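Oxalate biosynthetic component 1 (Burkholderia thailandensis, PDB 5IKY) is a bifunctional serine hydrolase of the alpha/beta-hydrolase class with an additional lyase activity, producing oxalate under quorum-sensing control. Local coordinates at residues A[719-724]-A[853-858]; A[714-718]-A[857-861]; A[61-65]-A[105-109]; A[268-272]-A[696-700]; A[638-644]-A[679-685]. All coordinates share one frame. Numbering follows the deposited sequence.

Contact 1: residues A[719-724]-A[853-858]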
# COMPACT_ATOMS: atom_id res chain seq x y z
N MET A 719 18.72 7.36 15.11
CA MET A 719 17.50 7.61 15.87
C MET A 719 17.83 7.85 17.34
O MET A 719 17.22 8.69 18.00
CB MET A 719 16.51 6.45 15.72
CG MET A 719 15.97 6.29 14.30
SD MET A 719 14.85 7.61 13.81
CE MET A 719 13.32 7.08 14.58
N ALA A 720 18.80 7.10 17.86
CA ALA A 720 19.24 7.25 19.24
C ALA A 720 19.80 8.65 19.48
O ALA A 720 19.55 9.26 20.52
CB ALA A 720 20.27 6.20 19.59
N LEU A 721 20.56 9.15 18.51
CA LEU A 721 21.18 10.47 18.60
C LEU A 721 20.14 11.57 18.48
O LEU A 721 20.20 12.57 19.20
CB LEU A 721 22.24 10.64 17.52
CG LEU A 721 23.52 9.81 17.73
CD1 LEU A 721 24.42 9.89 16.51
CD2 LEU A 721 24.24 10.29 18.97
N LEU A 722 19.18 11.39 17.57
CA LEU A 722 18.12 12.37 17.37
C LEU A 722 17.26 12.54 18.61
O LEU A 722 16.95 13.66 19.02
CB LEU A 722 17.25 11.98 16.18
CG LEU A 722 17.90 12.12 14.80
CD1 LEU A 722 16.97 11.63 13.71
CD2 LEU A 722 18.31 13.56 14.57
N TYR A 723 16.88 11.42 19.22
CA TYR A 723 16.07 11.45 20.43
C TYR A 723 16.88 11.95 21.63
O TYR A 723 16.33 12.47 22.59
CB TYR A 723 15.47 10.08 20.73
CG TYR A 723 14.16 9.84 20.03
CD1 TYR A 723 13.05 10.62 20.32
CD2 TYR A 723 14.03 8.84 19.07
CE1 TYR A 723 11.84 10.42 19.68
CE2 TYR A 723 12.82 8.63 18.42
CZ TYR A 723 11.73 9.42 18.74
OH TYR A 723 10.53 9.22 18.10
N HIS A 724 18.20 11.77 21.56
CA HIS A 724 19.09 12.29 22.59
C HIS A 724 18.99 13.81 22.64
O HIS A 724 18.79 14.39 23.71
CB HIS A 724 20.54 11.86 22.31
CG HIS A 724 21.50 12.25 23.39
ND1 HIS A 724 21.86 13.55 23.64
CD2 HIS A 724 22.19 11.49 24.27
CE1 HIS A 724 22.72 13.58 24.64
NE2 HIS A 724 22.94 12.34 25.04
N LEU A 853 12.82 6.37 24.60
CA LEU A 853 13.01 6.14 23.17
C LEU A 853 14.49 6.07 22.82
O LEU A 853 14.91 5.23 22.03
CB LEU A 853 12.31 7.23 22.35
CG LEU A 853 10.79 7.10 22.30
CD1 LEU A 853 10.15 8.34 21.70
CD2 LEU A 853 10.40 5.89 21.51
N HIS A 854 15.28 6.95 23.42
CA HIS A 854 16.73 6.92 23.21
C HIS A 854 17.31 5.61 23.70
O HIS A 854 18.09 4.97 23.00
CB HIS A 854 17.41 8.08 23.94
CG HIS A 854 18.90 7.91 24.05
ND1 HIS A 854 19.76 8.20 23.01
CD2 HIS A 854 19.67 7.47 25.07
CE1 HIS A 854 21.00 7.95 23.39
NE2 HIS A 854 20.97 7.51 24.64
N ASN A 855 16.93 5.21 24.91
CA ASN A 855 17.35 3.95 25.49
C ASN A 855 17.02 2.78 24.58
O ASN A 855 17.83 1.87 24.37
CB ASN A 855 16.70 3.75 26.86
CG ASN A 855 17.08 2.43 27.50
OD1 ASN A 855 16.28 1.50 27.54
ND2 ASN A 855 18.31 2.35 27.99
N ARG A 856 15.81 2.82 24.02
CA ARG A 856 15.32 1.82 23.08
C ARG A 856 16.26 1.67 21.88
O ARG A 856 16.74 0.57 21.59
CB ARG A 856 13.92 2.21 22.61
CG ARG A 856 12.89 1.10 22.69
CD ARG A 856 11.52 1.62 22.27
NE ARG A 856 11.53 2.16 20.91
CZ ARG A 856 10.50 2.77 20.34
NH1 ARG A 856 9.37 2.93 21.01
NH2 ARG A 856 10.60 3.24 19.10
N PHE A 857 16.52 2.78 21.20
CA PHE A 857 17.35 2.77 19.99
C PHE A 857 18.82 2.52 20.30
O PHE A 857 19.54 1.91 19.50
CB PHE A 857 17.20 4.08 19.23
CG PHE A 857 15.90 4.21 18.49
CD1 PHE A 857 15.66 3.43 17.37
CD2 PHE A 857 14.92 5.10 18.91
CE1 PHE A 857 14.47 3.54 16.68
CE2 PHE A 857 13.73 5.21 18.22
CZ PHE A 857 13.50 4.43 17.10
N ALA A 858 19.28 2.99 21.46
CA ALA A 858 20.66 2.76 21.87
C ALA A 858 20.89 1.28 22.13
O ALA A 858 21.98 0.75 21.87
CB ALA A 858 20.99 3.58 23.11
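Two helices, 715-734 of the cap region and 849-860 of the alpha/beta-hydrolase region, meet in a largely buried contact and run antiparallel here: the axes of 719-724 and 853-858 lie 8.1 Å apart at an angle of 162°. Along the second segment, Leu-853 comes first, with its CB over the face of the Tyr-723 ring, 3.9 Å from the ring centroid, a CH-pi contact, while its CD1 reaches Tyr-723 CE1 at 3.4 Å. Next, His-854 faces Ala-720 at the closest backbone approach, 4.7 Å between CA atoms. The small Ala-720 suits this close approach, its CB lying 3.7 Å from Phe-857 CB. The His-854 ring, in the t rotamer, gives a hydrogen bond from ND1 to the backbone O of Ala-720 (2.7 Å), an oxygen that also accepts the helical bond from His-724 N. The edge of His-724 points toward the face of the His-854 ring, a T-shaped pair with centroids 5.3 Å apart, and both histidines also touch Glu-549. Phe-857 lies one turn on and receives Met-719 CB over its face, 3.5 Å from the ring centroid, with the sulfur in an oblique Met-aromatic contact; Phe-857 CE2 meets Tyr-723 CE2 rim to rim at 3.5 Å. Ala-858 closes the walk, its CB 4.4 Å from Ala-720 CB. The chemistry is thus mainly apolar and aromatic, with one directed polar link: because ND1 of His-854 donates, that nitrogen must carry a proton.

Contact 2: residues A[714-718]-A[857-861]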
# COMPACT_ATOMS: atom_id res chain seq x y z
N ARG A 714 23.19 2.47 9.94
CA ARG A 714 23.26 3.52 10.95
C ARG A 714 21.90 3.99 11.44
O ARG A 714 21.80 5.02 12.11
CB ARG A 714 24.03 4.73 10.40
CG ARG A 714 25.54 4.55 10.36
CD ARG A 714 26.13 4.61 11.76
NE ARG A 714 25.92 5.91 12.38
CZ ARG A 714 26.35 6.22 13.60
NH1 ARG A 714 27.01 5.33 14.32
NH2 ARG A 714 26.12 7.43 14.10
N TYR A 715 20.85 3.23 11.12
CA TYR A 715 19.49 3.68 11.42
C TYR A 715 19.23 3.87 12.91
O TYR A 715 18.79 4.94 13.33
CB TYR A 715 18.46 2.69 10.85
CG TYR A 715 17.04 3.07 11.21
CD1 TYR A 715 16.40 4.12 10.57
CD2 TYR A 715 16.35 2.39 12.21
CE1 TYR A 715 15.10 4.47 10.90
CE2 TYR A 715 15.06 2.74 12.55
CZ TYR A 715 14.44 3.78 11.89
OH TYR A 715 13.15 4.13 12.22
N SER A 716 19.48 2.83 13.70
CA SER A 716 19.20 2.89 15.13
C SER A 716 20.06 3.92 15.84
O SER A 716 19.57 4.66 16.70
CB SER A 716 19.40 1.51 15.77
OG SER A 716 18.42 0.59 15.33
N ALA A 717 21.34 3.98 15.48
CA ALA A 717 22.26 4.95 16.06
C ALA A 717 21.80 6.37 15.76
O ALA A 717 21.84 7.25 16.63
CB ALA A 717 23.67 4.73 15.55
N THR A 718 21.36 6.60 14.52
CA THR A 718 20.86 7.91 14.12
C THR A 718 19.64 8.30 14.94
O THR A 718 19.54 9.43 15.41
CB THR A 718 20.50 7.93 12.62
OG1 THR A 718 21.59 7.43 11.85
CG2 THR A 718 20.18 9.35 12.18
N PHE A 857 16.52 2.78 21.20
CA PHE A 857 17.35 2.77 19.99
C PHE A 857 18.82 2.52 20.30
O PHE A 857 19.54 1.91 19.50
CB PHE A 857 17.20 4.08 19.23
CG PHE A 857 15.90 4.21 18.49
CD1 PHE A 857 15.66 3.43 17.37
CD2 PHE A 857 14.92 5.10 18.91
CE1 PHE A 857 14.47 3.54 16.68
CE2 PHE A 857 13.73 5.21 18.22
CZ PHE A 857 13.50 4.43 17.10
N ALA A 858 19.28 2.99 21.46
CA ALA A 858 20.66 2.76 21.87
C ALA A 858 20.89 1.28 22.13
O ALA A 858 21.98 0.75 21.87
CB ALA A 858 20.99 3.58 23.11
N LEU A 859 19.86 0.60 22.64
CA LEU A 859 19.93 -0.83 22.87
C LEU A 859 20.01 -1.57 21.54
O LEU A 859 20.74 -2.55 21.41
CB LEU A 859 18.71 -1.31 23.67
CG LEU A 859 18.74 -2.77 24.13
CD1 LEU A 859 19.91 -3.00 25.07
CD2 LEU A 859 17.43 -3.16 24.78
N ASN A 860 19.26 -1.08 20.56
CA ASN A 860 19.31 -1.61 19.20
C ASN A 860 20.72 -1.56 18.62
O ASN A 860 21.15 -2.48 17.92
CB ASN A 860 18.37 -0.83 18.28
CG ASN A 860 16.93 -1.29 18.38
OD1 ASN A 860 16.57 -2.08 19.25
ND2 ASN A 860 16.10 -0.80 17.46
N ALA A 861 21.44 -0.49 18.93
CA ALA A 861 22.76 -0.24 18.35
C ALA A 861 23.88 -0.88 19.17
O ALA A 861 25.06 -0.66 18.89
CB ALA A 861 23.00 1.26 18.23
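The start of helix 715-734 passes the end of helix 849-860, with CA atoms closest at Ser-716 and Phe-857 (5.2 Å) and at Ala-717 and Ala-861 (5.7 Å). Arg-714 holds the N-cap position, and its O accepts bonds from both N and OG1 of Thr-718; Ala-861 is where the other helix leaves helical geometry. Small residues suit so close an approach. Ser-716 points toward the partner, setting its OG 3.3 Å from Asn-860 CB and accepting a weak hydrogen bond from Asn-860 ND2 (3.4 Å to OG), an amide nitrogen that also bonds Gly-1003 O. Ser-716 O lies 3.5 Å from Phe-857 CB, and Ala-717 CB rests 4.4 Å from Ala-861 CB. At the aromatic end, Tyr-715 CE2 lies 4.2 Å from Phe-857 CE1, while the tyrosine hydroxyl bonds Ala-1002 O. This is close helix-helix packing of small side chains beside one large aromatic, Phe-857, and it joins the cap region to the hydrolase region, consistent with the cap-on-core arrangement found in many alpha/beta-hydrolases.

Contact 3: residues A[61-65]-A[105-109]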
# COMPACT_ATOMS: atom_id res chain seq x y z
N VAL A 61 -30.65 -13.07 -27.06
CA VAL A 61 -30.48 -11.99 -26.09
C VAL A 61 -31.05 -12.34 -24.72
O VAL A 61 -32.02 -13.10 -24.60
CB VAL A 61 -31.15 -10.68 -26.60
CG1 VAL A 61 -32.67 -10.76 -26.47
CG2 VAL A 61 -30.62 -9.47 -25.85
N ARG A 62 -30.41 -11.81 -23.68
CA ARG A 62 -30.92 -11.90 -22.32
C ARG A 62 -31.09 -10.49 -21.78
O ARG A 62 -30.13 -9.87 -21.32
CB ARG A 62 -29.98 -12.71 -21.42
CG ARG A 62 -30.42 -12.81 -19.97
CD ARG A 62 -31.64 -13.72 -19.80
NE ARG A 62 -32.00 -13.88 -18.40
CZ ARG A 62 -33.00 -13.22 -17.80
NH1 ARG A 62 -33.74 -12.37 -18.49
NH2 ARG A 62 -33.26 -13.43 -16.52
N GLU A 63 -32.32 -9.97 -21.84
CA GLU A 63 -32.57 -8.59 -21.46
C GLU A 63 -33.61 -8.47 -20.36
O GLU A 63 -34.53 -9.28 -20.26
CB GLU A 63 -33.02 -7.78 -22.68
CG GLU A 63 -34.30 -8.28 -23.33
CD GLU A 63 -34.85 -7.31 -24.35
OE1 GLU A 63 -34.57 -6.10 -24.24
OE2 GLU A 63 -35.57 -7.76 -25.27
N TYR A 64 -33.45 -7.45 -19.52
CA TYR A 64 -34.41 -7.13 -18.48
C TYR A 64 -34.14 -5.74 -17.89
O TYR A 64 -33.02 -5.46 -17.45
CB TYR A 64 -34.39 -8.18 -17.36
CG TYR A 64 -35.41 -7.95 -16.27
CD1 TYR A 64 -36.73 -8.36 -16.43
CD2 TYR A 64 -35.07 -7.32 -15.08
CE1 TYR A 64 -37.67 -8.15 -15.44
CE2 TYR A 64 -36.00 -7.10 -14.09
CZ TYR A 64 -37.30 -7.52 -14.27
OH TYR A 64 -38.24 -7.32 -13.28
N GLY A 65 -35.15 -4.88 -17.92
CA GLY A 65 -35.08 -3.59 -17.26
C GLY A 65 -34.74 -2.40 -18.15
O GLY A 65 -34.53 -1.30 -17.65
N THR A 105 -42.50 -9.68 -21.28
CA THR A 105 -41.42 -9.46 -20.33
C THR A 105 -40.66 -10.76 -20.03
O THR A 105 -41.26 -11.83 -19.92
CB THR A 105 -41.95 -8.86 -19.01
OG1 THR A 105 -42.65 -7.64 -19.30
CG2 THR A 105 -40.81 -8.55 -18.05
N SER A 106 -39.34 -10.64 -19.91
CA SER A 106 -38.45 -11.76 -19.65
C SER A 106 -38.41 -12.10 -18.16
O SER A 106 -38.96 -11.36 -17.34
CB SER A 106 -37.05 -11.44 -20.18
OG SER A 106 -37.08 -11.14 -21.56
N PRO A 107 -37.77 -13.23 -17.80
CA PRO A 107 -37.55 -13.51 -16.37
C PRO A 107 -36.76 -12.40 -15.68
O PRO A 107 -35.83 -11.85 -16.26
CB PRO A 107 -36.74 -14.81 -16.39
CG PRO A 107 -37.17 -15.49 -17.64
CD PRO A 107 -37.42 -14.39 -18.64
N SER A 108 -37.14 -12.09 -14.45
CA SER A 108 -36.46 -11.06 -13.67
C SER A 108 -35.08 -11.54 -13.23
O SER A 108 -34.71 -12.69 -13.48
CB SER A 108 -37.29 -10.67 -12.45
OG SER A 108 -37.18 -11.65 -11.44
N LEU A 109 -34.34 -10.66 -12.57
CA LEU A 109 -33.02 -11.01 -12.06
C LEU A 109 -33.05 -11.24 -10.56
O LEU A 109 -32.11 -10.85 -9.85
CB LEU A 109 -32.02 -9.91 -12.40
CG LEU A 109 -31.86 -9.65 -13.90
CD1 LEU A 109 -30.90 -8.51 -14.14
CD2 LEU A 109 -31.37 -10.90 -14.61
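Tyr-64, Arg-62 and Leu-109 have the most surface covered where the central strand, 60-64, of a small three-stranded antiparallel sheet in the N-terminal domain meets the irregular loop 105-109. The strand and the loop run almost at right angles, 93° apart, so side chains rather than paired backbones make the contact. Tyr-64 gives the most. Its flat ring lies against the loop backbone, with Ser-108 CA over one face, 3.7 Å from the ring centroid, in a CH-pi contact. Its CD1 is 3.6 Å from Pro-107 O and its CD2 4.1 Å from Leu-109 CG, so a broad aromatic side chain covers several loop residues at once. Arg-62 reaches the same loop with its long side chain: NH1 and NH2 both donate to Pro-107 O, at 3.1 and 3.0 Å, and NH2 adds a weak bond to Ser-108 O at 3.4 Å. The guanidinium suits this site because it can offer several N-H groups within one plane to adjacent carbonyls. Leu-109 turns its end inward, with CD2 3.7 Å from Arg-62 NH2, and also touches Ile-156 of the neighbouring strand 156-160. Close by, Glu-63 forms a salt bridge with Arg-102, just ahead of the loop. An irregular loop is therefore held to the sheet by charge-assisted hydrogen bonds to its carbonyl oxygens, with the tyrosine ring and Leu-109 supplying most of the apolar share.

Contact 4: residues A[268-272]-A[696-700]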
# COMPACT_ATOMS: atom_id res chain seq x y z
N LEU A 268 0.27 11.39 -5.07
CA LEU A 268 1.36 11.82 -4.20
C LEU A 268 0.98 11.68 -2.72
O LEU A 268 1.83 11.39 -1.88
CB LEU A 268 1.76 13.27 -4.50
CG LEU A 268 2.48 13.56 -5.82
CD1 LEU A 268 2.63 15.06 -5.99
CD2 LEU A 268 3.83 12.87 -5.88
N ASP A 269 -0.30 11.88 -2.42
CA ASP A 269 -0.81 11.75 -1.06
C ASP A 269 -1.01 10.29 -0.64
O ASP A 269 -0.62 9.89 0.45
CB ASP A 269 -2.13 12.50 -0.90
CG ASP A 269 -1.94 13.95 -0.48
OD1 ASP A 269 -0.95 14.24 0.22
OD2 ASP A 269 -2.80 14.79 -0.83
N LEU A 270 -1.64 9.52 -1.51
CA LEU A 270 -2.02 8.14 -1.20
C LEU A 270 -0.91 7.14 -1.50
O LEU A 270 -0.82 6.08 -0.87
CB LEU A 270 -3.29 7.76 -1.97
CG LEU A 270 -4.57 8.51 -1.60
CD1 LEU A 270 -5.70 8.14 -2.55
CD2 LEU A 270 -4.96 8.20 -0.17
N GLU A 271 -0.06 7.46 -2.48
CA GLU A 271 1.01 6.57 -2.90
C GLU A 271 2.33 7.32 -3.07
O GLU A 271 2.83 7.45 -4.19
CB GLU A 271 0.64 5.87 -4.21
CG GLU A 271 -0.71 5.15 -4.18
CD GLU A 271 -0.68 3.84 -3.41
OE1 GLU A 271 0.43 3.33 -3.16
OE2 GLU A 271 -1.76 3.33 -3.06
N PRO A 272 2.91 7.81 -1.96
CA PRO A 272 4.07 8.71 -1.97
C PRO A 272 5.32 8.15 -2.65
O PRO A 272 6.10 8.92 -3.22
CB PRO A 272 4.35 8.95 -0.48
CG PRO A 272 3.09 8.59 0.22
CD PRO A 272 2.49 7.48 -0.59
N ARG A 696 6.09 6.36 7.93
CA ARG A 696 4.99 7.31 7.86
C ARG A 696 3.68 6.64 7.45
O ARG A 696 3.69 5.56 6.85
CB ARG A 696 5.32 8.41 6.85
CG ARG A 696 5.79 9.73 7.42
CD ARG A 696 6.07 10.70 6.28
NE ARG A 696 4.99 10.72 5.30
CZ ARG A 696 5.16 10.63 3.98
NH1 ARG A 696 6.38 10.53 3.47
NH2 ARG A 696 4.11 10.65 3.17
N TYR A 697 2.56 7.28 7.77
CA TYR A 697 1.29 6.92 7.17
C TYR A 697 1.12 7.68 5.87
O TYR A 697 1.69 8.76 5.71
CB TYR A 697 0.11 7.24 8.10
CG TYR A 697 -0.10 6.28 9.24
CD1 TYR A 697 -0.51 4.97 9.01
CD2 TYR A 697 0.08 6.69 10.56
CE1 TYR A 697 -0.71 4.09 10.06
CE2 TYR A 697 -0.12 5.82 11.61
CZ TYR A 697 -0.51 4.52 11.36
OH TYR A 697 -0.71 3.66 12.41
N ASN A 698 0.35 7.13 4.94
CA ASN A 698 -0.09 7.90 3.80
C ASN A 698 -1.26 8.79 4.24
O ASN A 698 -1.68 8.72 5.39
CB ASN A 698 -0.47 7.00 2.62
CG ASN A 698 -1.58 6.02 2.97
OD1 ASN A 698 -1.89 5.81 4.14
ND2 ASN A 698 -2.16 5.41 1.94
N SER A 699 -1.78 9.60 3.33
CA SER A 699 -2.70 10.68 3.69
C SER A 699 -3.97 10.22 4.43
O SER A 699 -4.46 10.95 5.30
CB SER A 699 -3.10 11.45 2.43
OG SER A 699 -3.62 10.59 1.43
N ASP A 700 -4.49 9.04 4.11
CA ASP A 700 -5.73 8.59 4.73
C ASP A 700 -5.57 7.30 5.55
O ASP A 700 -6.54 6.58 5.78
CB ASP A 700 -6.81 8.40 3.67
CG ASP A 700 -6.56 7.20 2.78
OD1 ASP A 700 -5.39 6.76 2.69
OD2 ASP A 700 -7.52 6.69 2.18
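A helix end from the region related to TIM-barrel beta-keto acid cleavage enzymes, 268-272, meets 696-700 of the cap region, strand 696-697 of a two-stranded hairpin and the start of its turn. Asn-698 takes the p rotamer, which brings ND2 to Leu-270 O for a hydrogen bond of 3.2 Å; its OD1 meanwhile accepts from the backbone N atoms of Ser-702 and Asn-703. An amide suits this place because it can donate across the interface and accept within its own turn. Ser-699, also p, sets its OG 3.4 Å from Asp-269 CB, a small polar side chain fitting this tight turn. Leu-270, with chi1 m and chi2 t, starts away from the turn, yet its end comes back to it: CD2 lies 3.2 Å from both Ser-699 OG and Asp-700 OD1, the latter bonded to Ser-702 OG. Arg-696 bends at chi3 (p), placing NH2 3.7 Å from compact Pro-272 at CG, while its NH1 forms a salt bridge with Asp-531. The backbone completes the contact with a bond from Ser-699 N to Asp-269 O, 3.1 Å long.

Contact 5: residues A[638-644]-A[679-685]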
# COMPACT_ATOMS: atom_id res chain seq x y z
N ARG A 638 -0.66 27.92 16.10
CA ARG A 638 -0.19 29.08 16.85
C ARG A 638 1.33 29.05 16.96
O ARG A 638 2.00 30.08 16.88
CB ARG A 638 -0.81 29.12 18.24
CG ARG A 638 -2.33 29.10 18.25
CD ARG A 638 -2.87 29.05 19.67
NE ARG A 638 -2.41 30.17 20.49
CZ ARG A 638 -1.64 30.05 21.57
NH1 ARG A 638 -1.24 28.85 21.97
NH2 ARG A 638 -1.27 31.13 22.25
N GLU A 639 1.87 27.85 17.15
CA GLU A 639 3.30 27.67 17.36
C GLU A 639 4.10 28.00 16.10
O GLU A 639 5.28 28.35 16.17
CB GLU A 639 3.58 26.22 17.79
CG GLU A 639 4.91 26.01 18.48
CD GLU A 639 5.05 24.60 19.02
OE1 GLU A 639 4.46 23.67 18.43
OE2 GLU A 639 5.74 24.42 20.05
N LEU A 640 3.45 27.90 14.95
CA LEU A 640 4.11 28.13 13.66
C LEU A 640 3.93 29.56 13.15
O LEU A 640 4.81 30.10 12.48
CB LEU A 640 3.59 27.14 12.61
CG LEU A 640 4.47 25.93 12.30
CD1 LEU A 640 4.77 25.13 13.57
CD2 LEU A 640 3.81 25.05 11.25
N LEU A 641 2.79 30.17 13.47
CA LEU A 641 2.46 31.48 12.92
C LEU A 641 3.02 32.63 13.76
O LEU A 641 3.45 33.64 13.21
CB LEU A 641 0.94 31.62 12.79
CG LEU A 641 0.26 30.60 11.87
CD1 LEU A 641 -1.18 30.99 11.59
CD2 LEU A 641 1.04 30.44 10.57
N VAL A 642 3.01 32.47 15.08
CA VAL A 642 3.50 33.51 15.99
C VAL A 642 4.96 33.93 15.75
O VAL A 642 5.24 35.13 15.69
CB VAL A 642 3.33 33.07 17.47
CG1 VAL A 642 4.17 33.95 18.39
CG2 VAL A 642 1.87 33.11 17.87
N PRO A 643 5.89 32.96 15.61
CA PRO A 643 7.29 33.41 15.45
C PRO A 643 7.52 34.20 14.16
O PRO A 643 8.46 35.00 14.10
CB PRO A 643 8.08 32.10 15.41
CG PRO A 643 7.18 31.08 16.03
CD PRO A 643 5.80 31.49 15.64
N ARG A 644 6.68 33.99 13.16
CA ARG A 644 6.86 34.62 11.86
C ARG A 644 6.08 35.92 11.74
O ARG A 644 6.27 36.69 10.80
CB ARG A 644 6.45 33.66 10.74
CG ARG A 644 6.89 32.23 11.00
CD ARG A 644 6.81 31.37 9.75
NE ARG A 644 7.10 29.97 10.04
CZ ARG A 644 8.32 29.47 10.21
NH1 ARG A 644 8.48 28.18 10.47
NH2 ARG A 644 9.38 30.26 10.10
N PHE A 679 6.46 27.29 23.87
CA PHE A 679 6.59 26.99 22.44
C PHE A 679 7.92 26.29 22.17
O PHE A 679 8.95 26.68 22.72
CB PHE A 679 6.49 28.25 21.59
CG PHE A 679 5.09 28.75 21.39
CD1 PHE A 679 4.00 27.98 21.78
CD2 PHE A 679 4.86 29.98 20.80
CE1 PHE A 679 2.71 28.44 21.59
CE2 PHE A 679 3.57 30.44 20.61
CZ PHE A 679 2.49 29.67 21.00
N LYS A 680 7.88 25.27 21.32
CA LYS A 680 9.09 24.57 20.93
C LYS A 680 9.93 25.43 20.00
O LYS A 680 9.42 25.99 19.03
CB LYS A 680 8.74 23.25 20.25
CG LYS A 680 7.94 22.29 21.12
CD LYS A 680 7.40 21.12 20.31
CE LYS A 680 6.61 20.18 21.18
NZ LYS A 680 6.00 19.07 20.39
N PRO A 681 11.24 25.56 20.30
CA PRO A 681 12.17 26.25 19.40
C PRO A 681 12.31 25.52 18.07
O PRO A 681 11.91 24.37 17.96
CB PRO A 681 13.49 26.24 20.18
CG PRO A 681 13.36 25.09 21.12
CD PRO A 681 11.91 25.04 21.50
N LEU A 682 12.87 26.20 17.07
CA LEU A 682 12.98 25.64 15.72
C LEU A 682 13.72 24.29 15.64
O LEU A 682 13.21 23.35 15.03
CB LEU A 682 13.66 26.66 14.79
CG LEU A 682 13.96 26.22 13.35
CD1 LEU A 682 12.68 25.85 12.62
CD2 LEU A 682 14.71 27.32 12.61
N PRO A 683 14.92 24.17 16.26
CA PRO A 683 15.61 22.88 16.14
C PRO A 683 14.85 21.71 16.76
O PRO A 683 14.97 20.58 16.27
CB PRO A 683 16.93 23.11 16.89
CG PRO A 683 17.12 24.58 16.88
CD PRO A 683 15.74 25.15 17.00
N LEU A 684 14.08 21.96 17.81
CA LEU A 684 13.28 20.91 18.43
C LEU A 684 12.19 20.43 17.48
O LEU A 684 11.92 19.23 17.38
CB LEU A 684 12.67 21.40 19.74
CG LEU A 684 11.70 20.46 20.46
CD1 LEU A 684 12.29 19.07 20.61
CD2 LEU A 684 11.34 21.02 21.82
N ARG A 685 11.57 21.37 16.77
CA ARG A 685 10.52 21.02 15.81
C ARG A 685 11.12 20.24 14.64
O ARG A 685 10.46 19.36 14.08
CB ARG A 685 9.80 22.27 15.30
CG ARG A 685 9.16 23.11 16.40
CD ARG A 685 8.10 24.05 15.85
NE ARG A 685 8.64 25.01 14.89
CZ ARG A 685 9.14 26.19 15.21
NH1 ARG A 685 9.17 26.58 16.48
NH2 ARG A 685 9.62 26.99 14.27
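Within the cap domain, Arg-638 opens the segment near the end of helix 629-641, its NH1 3.9 Å from Phe-679 CZ near the plane of the ring, while its NE pairs with Asp-652. Glu-639 has the largest covered area of this segment. Its CA sits over the face of the Phe-679 ring, 4.2 Å from the centroid, and its extended side chain carries OE2 to the backbone N of Lys-680 for a short hydrogen bond of 2.6 Å; a carboxylate suits this spot because Arg-616 binds the same oxygen. Leu-640 turns CD1 to within 4.1 Å of Arg-685 NE, against the guanidinium. Further on, Val-642 CB lies 4.1 Å from Phe-679 CE2, a compact branched side chain that packs obliquely against the ring. Arg-644 ends the walk with NH1 4.1 Å from Arg-685 NH2, a like-charged pair that Glu-572 bridges by binding both, with Asp-573 taking Arg-644 NH2. Glu-572 belongs to helix 562-579, which Leu-640 also touches, while Leu-684 of helix 682-690 packs on helix 715-734.

How the contacts relate
Along the chain contact 3 closes first, in the N-terminal domain; contact 4 then spans more than 420 residues, with contact 5 nested inside its loop, and contacts 1 and 2 follow. Contacts 1 and 2 share Phe-857 and Ala-858 and the helix pair 715-734 and 849-860, their centres 7 Å apart, so together they form one continuous cap-to-hydrolase interface. Contact 5 lies within the cap, its centre 23 Å from that of contact 1. Contact 4, 26 Å from contacts 1 and 2 between centres, joins the cap to the barrel-related region. The cap thus touches both presumed catalytic parts, whereas contact 3 stands apart, its centre 68 Å from contact 1's.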